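Local atomic coordinates of hydrazine synthase subunit beta (PDB entry 5C2V), a protein that forms part of the complex that condenses nitric oxide with ammonium into hydrazine, and may modulate passage of the hydroxylamine intermediate through a tunnel between active sites. Residues B[100-106]-B[144-150]; B[155-161]-B[191-197]; B[183-187]-B[233-239]. One frame throughout, in Å; residues are numbered along the deposited sequence.

Interaction 1. Residues B[100-106]-B[144-150]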
loop_
_atom_site.group_PDB
_atom_site.type_symbol
_atom_site.label_atom_id
_atom_site.label_comp_id
_atom_site.label_asym_id
_atom_site.label_seq_id
_atom_site.Cartn_x
_atom_site.Cartn_y
_atom_site.Cartn_z
ATOM N N SER B 100 47.226 -28.457 -20.108
ATOM C CA SER B 100 46.849 -27.537 -19.041
ATOM C C SER B 100 46.372 -28.231 -17.771
ATOM O O SER B 100 46.111 -27.576 -16.761
ATOM C CB SER B 100 45.772 -26.573 -19.540
ATOM O OG SER B 100 44.654 -27.280 -20.041
ATOM N N GLY B 101 46.261 -29.553 -17.818
ATOM C CA GLY B 101 45.757 -30.293 -16.677
ATOM C C GLY B 101 45.890 -31.793 -16.813
ATOM O O GLY B 101 45.923 -32.338 -17.921
ATOM N N ILE B 102 45.941 -32.462 -15.667
ATOM C CA ILE B 102 46.156 -33.899 -15.617
ATOM C C ILE B 102 45.485 -34.496 -14.382
ATOM O O ILE B 102 45.449 -33.860 -13.328
ATOM C CB ILE B 102 47.666 -34.220 -15.625
ATOM C CG1 ILE B 102 47.917 -35.722 -15.752
ATOM C CG2 ILE B 102 48.358 -33.628 -14.398
ATOM C CD1 ILE B 102 49.351 -36.058 -16.084
ATOM N N LYS B 103 44.943 -35.705 -14.509
ATOM C CA LYS B 103 44.344 -36.382 -13.355
ATOM C C LYS B 103 44.509 -37.897 -13.391
ATOM O O LYS B 103 44.426 -38.515 -14.447
ATOM C CB LYS B 103 42.861 -36.027 -13.236
ATOM C CG LYS B 103 42.619 -34.718 -12.508
ATOM C CD LYS B 103 41.361 -34.032 -12.972
ATOM C CE LYS B 103 41.114 -32.768 -12.165
ATOM N NZ LYS B 103 41.804 -32.802 -10.851
ATOM N N ILE B 104 44.733 -38.489 -12.223
ATOM C CA ILE B 104 44.960 -39.927 -12.123
ATOM C C ILE B 104 43.658 -40.676 -11.850
ATOM O O ILE B 104 42.824 -40.223 -11.066
ATOM C CB ILE B 104 45.977 -40.258 -11.010
ATOM C CG1 ILE B 104 47.137 -39.258 -11.029
ATOM C CG2 ILE B 104 46.482 -41.687 -11.148
ATOM C CD1 ILE B 104 47.976 -39.311 -12.285
ATOM N N SER B 105 43.490 -41.821 -12.505
ATOM C CA SER B 105 42.319 -42.669 -12.305
ATOM C C SER B 105 42.255 -43.172 -10.863
ATOM O O SER B 105 43.285 -43.256 -10.192
ATOM C CB SER B 105 42.344 -43.847 -13.284
ATOM O OG SER B 105 43.468 -44.678 -13.054
ATOM N N PRO B 106 41.042 -43.493 -10.375
ATOM C CA PRO B 106 40.858 -44.002 -9.010
ATOM C C PRO B 106 41.732 -45.214 -8.690
ATOM O O PRO B 106 42.251 -45.314 -7.579
ATOM C CB PRO B 106 39.377 -44.382 -8.981
ATOM C CG PRO B 106 38.744 -43.462 -9.957
ATOM C CD PRO B 106 39.753 -43.278 -11.057
ATOM N N PRO B 144 40.477 -28.310 -24.842
ATOM C CA PRO B 144 40.103 -28.728 -23.487
ATOM C C PRO B 144 41.030 -28.093 -22.453
ATOM O O PRO B 144 42.247 -28.229 -22.569
ATOM C CB PRO B 144 40.283 -30.253 -23.518
ATOM C CG PRO B 144 40.350 -30.620 -24.972
ATOM C CD PRO B 144 40.932 -29.437 -25.673
ATOM N N ARG B 145 40.465 -27.417 -21.458
ATOM C CA ARG B 145 41.277 -26.778 -20.424
ATOM C C ARG B 145 41.701 -27.738 -19.317
ATOM O O ARG B 145 42.852 -27.743 -18.883
ATOM C CB ARG B 145 40.519 -25.593 -19.819
ATOM C CG ARG B 145 41.299 -24.821 -18.766
ATOM C CD ARG B 145 42.656 -24.373 -19.287
ATOM N NE ARG B 145 43.363 -23.544 -18.315
ATOM C CZ ARG B 145 43.475 -22.221 -18.401
ATOM N NH1 ARG B 145 42.934 -21.574 -19.424
ATOM N NH2 ARG B 145 44.134 -21.547 -17.469
ATOM N N MET B 146 40.752 -28.553 -18.870
ATOM C CA MET B 146 40.939 -29.415 -17.712
ATOM C C MET B 146 40.007 -30.614 -17.831
ATOM O O MET B 146 38.971 -30.528 -18.490
ATOM C CB MET B 146 40.668 -28.630 -16.421
ATOM C CG MET B 146 40.633 -29.446 -15.136
ATOM S SD MET B 146 42.205 -30.215 -14.716
ATOM C CE MET B 146 42.970 -28.911 -13.757
ATOM N N VAL B 147 40.365 -31.734 -17.210
ATOM C CA VAL B 147 39.435 -32.848 -17.124
ATOM C C VAL B 147 39.047 -33.079 -15.671
ATOM O O VAL B 147 39.562 -32.411 -14.781
ATOM C CB VAL B 147 40.043 -34.134 -17.701
ATOM C CG1 VAL B 147 40.245 -33.997 -19.202
ATOM C CG2 VAL B 147 41.355 -34.458 -17.004
ATOM N N GLU B 148 38.122 -34.003 -15.437
ATOM C CA GLU B 148 37.829 -34.479 -14.088
ATOM C C GLU B 148 37.281 -35.903 -14.152
ATOM O O GLU B 148 36.514 -36.230 -15.057
ATOM C CB GLU B 148 36.842 -33.540 -13.385
ATOM C CG GLU B 148 36.322 -34.028 -12.036
ATOM C CD GLU B 148 37.293 -33.795 -10.892
ATOM O OE1 GLU B 148 36.840 -33.380 -9.804
ATOM O OE2 GLU B 148 38.504 -34.045 -11.063
ATOM N N ILE B 149 37.641 -36.737 -13.183
ATOM C CA ILE B 149 37.145 -38.109 -13.159
ATOM C C ILE B 149 36.113 -38.308 -12.053
ATOM O O ILE B 149 36.313 -37.885 -10.914
ATOM C CB ILE B 149 38.289 -39.126 -12.976
ATOM C CG1 ILE B 149 39.389 -38.882 -14.010
ATOM C CG2 ILE B 149 37.763 -40.549 -13.085
ATOM C CD1 ILE B 149 40.511 -39.893 -13.955
ATOM N N SER B 150 35.004 -38.949 -12.408
ATOM C CA SER B 150 33.929 -39.236 -11.467
ATOM C C SER B 150 34.392 -40.200 -10.374
ATOM O O SER B 150 35.317 -40.983 -10.591
ATOM C CB SER B 150 32.723 -39.811 -12.212
ATOM O OG SER B 150 33.070 -41.001 -12.900
HETATM O O HOH W 1 44.115 -25.526 -16.638
#

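Interaction 2. Residues B[155-161]-B[191-197]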
loop_
_atom_site.group_PDB
_atom_site.type_symbol
_atom_site.label_atom_id
_atom_site.label_comp_id
_atom_site.label_asym_id
_atom_site.label_seq_id
_atom_site.Cartn_x
_atom_site.Cartn_y
_atom_site.Cartn_z
ATOM N N THR B 155 33.486 -42.437 -15.777
ATOM C CA THR B 155 33.203 -41.293 -16.641
ATOM C C THR B 155 34.218 -40.165 -16.469
ATOM O O THR B 155 34.739 -39.938 -15.376
ATOM C CB THR B 155 31.788 -40.730 -16.393
ATOM O OG1 THR B 155 31.508 -40.733 -14.989
ATOM C CG2 THR B 155 30.744 -41.571 -17.112
ATOM N N LEU B 156 34.485 -39.462 -17.564
ATOM C CA LEU B 156 35.492 -38.408 -17.596
ATOM C C LEU B 156 34.923 -37.148 -18.244
ATOM O O LEU B 156 34.596 -37.153 -19.425
ATOM C CB LEU B 156 36.728 -38.903 -18.361
ATOM C CG LEU B 156 38.020 -38.088 -18.507
ATOM C CD1 LEU B 156 37.938 -37.083 -19.654
ATOM C CD2 LEU B 156 38.403 -37.399 -17.210
ATOM N N VAL B 157 34.820 -36.064 -17.484
ATOM C CA VAL B 157 34.301 -34.818 -18.039
ATOM C C VAL B 157 35.442 -33.903 -18.464
ATOM O O VAL B 157 36.482 -33.848 -17.810
ATOM C CB VAL B 157 33.389 -34.073 -17.041
ATOM C CG1 VAL B 157 32.115 -34.861 -16.796
ATOM C CG2 VAL B 157 34.120 -33.803 -15.736
ATOM N N ALA B 158 35.251 -33.198 -19.573
ATOM C CA ALA B 158 36.266 -32.264 -20.050
ATOM C C ALA B 158 35.651 -30.930 -20.446
ATOM O O ALA B 158 34.781 -30.873 -21.314
ATOM C CB ALA B 158 37.025 -32.861 -21.222
ATOM N N ILE B 159 36.100 -29.858 -19.804
ATOM C CA ILE B 159 35.672 -28.527 -20.204
ATOM C C ILE B 159 36.399 -28.117 -21.474
ATOM O O ILE B 159 37.631 -28.110 -21.529
ATOM C CB ILE B 159 35.924 -27.473 -19.110
ATOM C CG1 ILE B 159 37.311 -27.657 -18.491
ATOM C CG2 ILE B 159 34.848 -27.553 -18.041
ATOM C CD1 ILE B 159 37.708 -26.547 -17.553
ATOM N N LEU B 160 35.629 -27.773 -22.498
ATOM C CA LEU B 160 36.217 -27.297 -23.733
ATOM C C LEU B 160 36.131 -25.786 -23.755
ATOM O O LEU B 160 35.048 -25.215 -23.878
ATOM C CB LEU B 160 35.506 -27.888 -24.951
ATOM C CG LEU B 160 35.227 -29.389 -24.938
ATOM C CD1 LEU B 160 34.516 -29.798 -26.217
ATOM C CD2 LEU B 160 36.514 -30.177 -24.758
ATOM N N ASP B 161 37.284 -25.139 -23.643
ATOM C CA ASP B 161 37.326 -23.694 -23.728
ATOM C C ASP B 161 37.780 -23.399 -25.143
ATOM O O ASP B 161 38.942 -23.603 -25.495
ATOM C CB ASP B 161 38.275 -23.108 -22.679
ATOM C CG ASP B 161 38.193 -21.599 -22.592
ATOM O OD1 ASP B 161 37.143 -21.036 -22.963
ATOM O OD2 ASP B 161 39.176 -20.976 -22.139
ATOM N N ASN B 191 36.026 -18.445 -21.254
ATOM C CA ASN B 191 37.061 -18.641 -20.242
ATOM C C ASN B 191 36.742 -19.709 -19.198
ATOM O O ASN B 191 36.736 -19.412 -18.003
ATOM C CB ASN B 191 37.357 -17.322 -19.520
ATOM C CG ASN B 191 37.734 -16.206 -20.471
ATOM O OD1 ASN B 191 38.374 -16.438 -21.495
ATOM N ND2 ASN B 191 37.342 -14.982 -20.132
ATOM N N LEU B 192 36.469 -20.943 -19.618
ATOM C CA LEU B 192 36.177 -21.963 -18.618
ATOM C C LEU B 192 37.509 -22.397 -18.021
ATOM O O LEU B 192 38.343 -22.986 -18.710
ATOM C CB LEU B 192 35.477 -23.172 -19.252
ATOM C CG LEU B 192 34.032 -23.179 -19.765
ATOM C CD1 LEU B 192 33.752 -22.062 -20.760
ATOM C CD2 LEU B 192 33.741 -24.529 -20.405
ATOM N N ARG B 193 37.708 -22.108 -16.738
ATOM C CA ARG B 193 38.982 -22.420 -16.098
ATOM C C ARG B 193 39.085 -23.714 -15.282
ATOM O O ARG B 193 40.192 -24.144 -14.956
ATOM C CB ARG B 193 39.370 -21.245 -15.200
ATOM C CG ARG B 193 39.627 -19.952 -15.955
ATOM C CD ARG B 193 40.872 -20.074 -16.819
ATOM N NE ARG B 193 40.541 -20.043 -18.237
ATOM C CZ ARG B 193 40.736 -18.994 -19.024
ATOM N NH1 ARG B 193 41.276 -17.883 -18.538
ATOM N NH2 ARG B 193 40.385 -19.060 -20.298
ATOM N N ASP B 194 37.957 -24.337 -14.951
ATOM C CA ASP B 194 38.000 -25.547 -14.124
ATOM C C ASP B 194 36.710 -26.365 -14.195
ATOM O O ASP B 194 35.660 -25.852 -14.582
ATOM C CB ASP B 194 38.306 -25.181 -12.669
ATOM C CG ASP B 194 39.071 -26.273 -11.941
ATOM O OD1 ASP B 194 39.083 -27.423 -12.429
ATOM O OD2 ASP B 194 39.667 -25.978 -10.883
ATOM N N VAL B 195 36.793 -27.635 -13.814
ATOM C CA VAL B 195 35.601 -28.451 -13.596
ATOM C C VAL B 195 35.798 -29.401 -12.410
ATOM O O VAL B 195 36.826 -30.069 -12.311
ATOM C CB VAL B 195 35.229 -29.260 -14.859
ATOM C CG1 VAL B 195 36.461 -29.930 -15.458
ATOM C CG2 VAL B 195 34.136 -30.276 -14.553
ATOM N N VAL B 196 34.820 -29.458 -11.507
ATOM C CA VAL B 196 34.902 -30.397 -10.386
ATOM C C VAL B 196 33.646 -31.252 -10.250
ATOM O O VAL B 196 32.573 -30.874 -10.712
ATOM C CB VAL B 196 35.148 -29.674 -9.044
ATOM C CG1 VAL B 196 36.509 -28.995 -9.041
ATOM C CG2 VAL B 196 34.038 -28.676 -8.758
ATOM N N TYR B 197 33.798 -32.408 -9.610
ATOM C CA TYR B 197 32.688 -33.326 -9.367
ATOM C C TYR B 197 32.255 -33.291 -7.907
ATOM O O TYR B 197 33.076 -33.097 -7.012
ATOM C CB TYR B 197 33.073 -34.758 -9.748
ATOM C CG TYR B 197 32.439 -35.279 -11.020
ATOM C CD1 TYR B 197 31.117 -35.702 -11.040
ATOM C CD2 TYR B 197 33.172 -35.376 -12.195
ATOM C CE1 TYR B 197 30.539 -36.189 -12.198
ATOM C CE2 TYR B 197 32.605 -35.861 -13.355
ATOM C CZ TYR B 197 31.287 -36.265 -13.353
ATOM O OH TYR B 197 30.719 -36.749 -14.509
HETATM O O HOH W 2 39.733 -18.578 -22.663
#

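Interaction 3. Residues B[183-187]-B[233-239]. With BET (trimethyl glycine), chain R.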
loop_
_atom_site.group_PDB
_atom_site.type_symbol
_atom_site.label_atom_id
_atom_site.label_comp_id
_atom_site.label_asym_id
_atom_site.label_seq_id
_atom_site.Cartn_x
_atom_site.Cartn_y
_atom_site.Cartn_z
ATOM N N ASN B 183 27.686 -34.277 -25.395
ATOM C CA ASN B 183 28.273 -32.945 -25.295
ATOM C C ASN B 183 27.238 -31.917 -24.844
ATOM O O ASN B 183 26.220 -31.725 -25.508
ATOM C CB ASN B 183 28.880 -32.524 -26.633
ATOM C CG ASN B 183 29.340 -31.079 -26.636
ATOM O OD1 ASN B 183 30.426 -30.760 -26.151
ATOM N ND2 ASN B 183 28.515 -30.195 -27.184
ATOM N N ARG B 184 27.499 -31.257 -23.720
ATOM C CA ARG B 184 26.543 -30.291 -23.184
ATOM C C ARG B 184 27.073 -28.862 -23.236
ATOM O O ARG B 184 28.116 -28.551 -22.667
ATOM C CB ARG B 184 26.162 -30.656 -21.749
ATOM C CG ARG B 184 25.329 -31.920 -21.647
ATOM C CD ARG B 184 24.896 -32.188 -20.219
ATOM N NE ARG B 184 24.132 -33.427 -20.109
ATOM C CZ ARG B 184 23.696 -33.935 -18.962
ATOM N NH1 ARG B 184 23.948 -33.310 -17.819
ATOM N NH2 ARG B 184 23.008 -35.069 -18.956
ATOM N N VAL B 185 26.329 -27.996 -23.914
ATOM C CA VAL B 185 26.756 -26.624 -24.144
ATOM C C VAL B 185 26.335 -25.675 -23.023
ATOM O O VAL B 185 25.169 -25.645 -22.629
ATOM C CB VAL B 185 26.194 -26.095 -25.481
ATOM C CG1 VAL B 185 26.375 -24.592 -25.589
ATOM C CG2 VAL B 185 26.853 -26.809 -26.652
ATOM N N ILE B 186 27.291 -24.903 -22.515
ATOM C CA ILE B 186 26.969 -23.805 -21.614
ATOM C C ILE B 186 26.807 -22.555 -22.462
ATOM O O ILE B 186 27.775 -22.055 -23.035
ATOM C CB ILE B 186 28.061 -23.575 -20.551
ATOM C CG1 ILE B 186 28.276 -24.833 -19.709
ATOM C CG2 ILE B 186 27.696 -22.396 -19.661
ATOM C CD1 ILE B 186 29.345 -24.678 -18.647
ATOM N N HIS B 187 25.582 -22.049 -22.541
ATOM C CA HIS B 187 25.286 -20.947 -23.446
ATOM C C HIS B 187 25.811 -19.624 -22.908
ATOM O O HIS B 187 25.735 -19.358 -21.706
ATOM C CB HIS B 187 23.781 -20.860 -23.706
ATOM C CG HIS B 187 23.286 -21.856 -24.707
ATOM N ND1 HIS B 187 23.325 -23.216 -24.488
ATOM C CD2 HIS B 187 22.750 -21.690 -25.942
ATOM C CE1 HIS B 187 22.829 -23.845 -25.540
ATOM N NE2 HIS B 187 22.474 -22.941 -26.436
ATOM N N ILE B 233 26.001 -28.513 -13.410
ATOM C CA ILE B 233 25.374 -29.410 -14.373
ATOM C C ILE B 233 25.030 -30.749 -13.726
ATOM O O ILE B 233 25.880 -31.379 -13.095
ATOM C CB ILE B 233 26.284 -29.654 -15.595
ATOM C CG1 ILE B 233 26.481 -28.357 -16.384
ATOM C CG2 ILE B 233 25.708 -30.741 -16.491
ATOM C CD1 ILE B 233 27.330 -28.525 -17.628
ATOM N N GLU B 234 23.781 -31.174 -13.886
ATOM C CA GLU B 234 23.330 -32.450 -13.345
ATOM C C GLU B 234 23.773 -33.585 -14.264
ATOM O O GLU B 234 23.422 -33.618 -15.445
ATOM C CB GLU B 234 21.812 -32.447 -13.166
ATOM C CG GLU B 234 21.330 -31.472 -12.103
ATOM C CD GLU B 234 19.820 -31.393 -12.015
ATOM O OE1 GLU B 234 19.148 -31.659 -13.035
ATOM O OE2 GLU B 234 19.305 -31.054 -10.929
ATOM N N THR B 235 24.539 -34.519 -13.709
ATOM C CA THR B 235 25.198 -35.552 -14.501
ATOM C C THR B 235 24.247 -36.616 -15.042
ATOM O O THR B 235 24.638 -37.438 -15.872
ATOM C CB THR B 235 26.295 -36.251 -13.683
ATOM O OG1 THR B 235 25.694 -37.024 -12.637
ATOM C CG2 THR B 235 27.237 -35.224 -13.076
ATOM N N LYS B 236 23.001 -36.602 -14.577
ATOM C CA LYS B 236 21.999 -37.540 -15.071
ATOM C C LYS B 236 21.642 -37.201 -16.516
ATOM O O LYS B 236 21.855 -36.073 -16.959
ATOM C CB LYS B 236 20.744 -37.513 -14.192
ATOM C CG LYS B 236 19.973 -36.193 -14.204
ATOM C CD LYS B 236 18.744 -36.270 -13.301
ATOM C CE LYS B 236 17.953 -34.970 -13.303
ATOM N NZ LYS B 236 16.748 -35.053 -12.425
ATOM N N ALA B 237 21.108 -38.172 -17.250
ATOM C CA ALA B 237 20.712 -37.940 -18.636
ATOM C C ALA B 237 19.579 -36.918 -18.724
ATOM O O ALA B 237 18.544 -37.064 -18.071
ATOM C CB ALA B 237 20.296 -39.245 -19.293
ATOM N N GLY B 238 19.781 -35.883 -19.532
ATOM C CA GLY B 238 18.806 -34.816 -19.673
ATOM C C GLY B 238 18.793 -33.876 -18.482
ATOM O O GLY B 238 17.843 -33.117 -18.292
ATOM N N GLY B 239 19.855 -33.920 -17.684
ATOM C CA GLY B 239 19.952 -33.104 -16.486
ATOM C C GLY B 239 20.011 -31.614 -16.767
ATOM O O GLY B 239 20.327 -31.193 -17.880
HETATM N N BET R . 19.551 -18.372 -25.502
HETATM C CA BET R . 20.923 -18.081 -24.905
HETATM C C BET R . 20.864 -18.231 -23.291
HETATM O O BET R . 21.001 -17.142 -22.678
HETATM O OXT BET R . 20.696 -19.401 -22.876
HETATM C C1 BET R . 19.403 -17.665 -26.833
HETATM C C2 BET R . 18.430 -17.880 -24.584
HETATM C C3 BET R . 19.405 -19.857 -25.789
#

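Interaction 1. Residues B[100-106]-B[144-150]
Two consecutive blades of the beta-propeller meet through their first strands here, with Lys103 of strand 99-104 lying across Val147 and Glu148 of strand 144-149. The short segments run 15° from parallel, with their axes 5.4 Å apart at closest approach. The polar evidence is a salt bridge, Lys103 NZ to Glu148 OE2, at 3.5 Å. CB of Lys103 points to the facing strand; CG beside the backbone N (chi1 -84°) and an extended middle of the chain then lay CD and CE over Val147 O and Glu148 OE2. The CE carbon also lies 3.8 Å from Met146 SD, so the methylene part of the lysine packs against the thioether while its end pairs with the carboxylate. The other oxygen of that carboxylate, OE1, accepts a hydrogen bond from the backbone N of Tyr197, in the first strand of the following blade.

In propeller terms this is side-chain packing between blades: each strand makes its backbone bonds inside its own sheet, Lys103 with Tyr112 and Met146 with Ile159. Toward one end, Ile149 CD1 rests 3.7 Å from Ser105 CA, and the other branch, CG2, lies 3.9 Å from Pro106 CD. At the opposite end a water links the strands, donating to Ser100 O at 2.9 Å and accepting from Arg145 NE at 2.7 Å, in the plane of the guanidinium. The NH2 of that arginine forms a salt bridge with Glu69 of the gamma subunit.

Interaction 2. Residues B[155-161]-B[191-197]
The guanidinium of Arg193 meets Asp161 OD2 and water 2 in plane at its edge, while Asn191 CB sits 3.5 Å above that plane, nearer its margin than its centre. The salt bridge from Arg193 NH2 to Asp161 OD2 measures 2.9 Å, although the position of NH2 is less certain. The carboxylate and guanidinium planes are 58° apart and only NH2 and OD2 approach closely, which is not a side-by-side pairing. Water 2 donates to the same OD2 and to Asn191 OD1. With CG of Asp161 anti to the backbone N (chi1 -171°), the carboxylate comes beside Asn191 and Leu192; OD1 takes a weak bond from Leu192 N at 3.4 Å and forms a salt bridge with Arg168, the second arginine on this carboxylate. Arg193 NH1 pairs with Glu69 of the gamma subunit. In the second flat group, the ring of Tyr197, CE2 lies 3.5 Å from Val157 CG2. Between these ends Ile159 and Val195 lie alongside each other, pointing opposite ways, Ile159 CG2 3.6 Å from Val195 CB. Leu192 CD2 approaches Ile159 CB at 3.9 Å. Strand 155-160, second in its blade, thus faces the first strand of the next blade, 190-197; Phe172 of strand 168-174 packs on Val157, and Val206 of strand 203-211 on Ile159.

Interaction 3. Residues B[183-187]-B[233-239]
Arg184 reaches from strand 179-186 into the bend after strand 226-234, where its guanidinium grips two backbone carbonyls. NH1 donates to Glu234 O with an N-H...O angle of 151°, and NH2 donates to Lys236 O with a straighter 166°. Both are modelled at 2.5 Å, very short for the first pair, so the exact length is doubtful; the evidence for the double grip is the angles and the position of both oxygens, close to the guanidinium plane and beyond its rim. The side chain runs extended from CG to NE, which carries the flat end into the bend, among its carbonyls, with Gly239 O above one side of it and off-centre. Lys236 O is held twice: the backbone N of Gly239 also bonds to it at 3.0 Å, arriving from the opposite face of the carbonyl plane to Arg184 NH2. This second bond closes the type II turn from Lys236 to Gly239, in which Gly238 has a positive phi of 75°. Ile233 adds an apolar flank, its CG2 branch 3.4 Å from Arg184 NH1.

Away from the guanidinium the packing thins. Ile186 CG1 meets Ile233 CD1 at 4.3 Å, a marginal touch, and on the outer side Lys236, Ala237 and Gly238 are exposed to solvent. His187, just past the end of strand 179-186, takes no part in the contact with the turn; its CB lies 3.5 Å from the carboxylate oxygen OXT of trimethyl glycine, in a pocket completed by Glu188, Arg243 and Arg302. The arrangement therefore belongs to a junction between propeller blades: an arginine on the last strand of one blade is bound by the turn that links the third and fourth strands of the next.

In the fold
From the N terminus, residues 100-106 come first, and interaction 1 closes a loop through the remaining three strands of their blade to the opening strand of the next, 144-149. Strand 155-160 follows directly, and there interaction 2 opens; it spans strands 168-174 and 179-186 before reaching 191-197. Interaction 1 has closed by then, so the two are in series, although Glu148 N and Val157 O, 2.9 Å apart, join them within one sheet. Interaction 3 starts at 183-187, inside the loop of interaction 2, and ends beyond it at 233-239, so these two cross. Interaction 1 ties the blade that opens with strand 144-149 to the one before, interactions 2 and 3 to the one after.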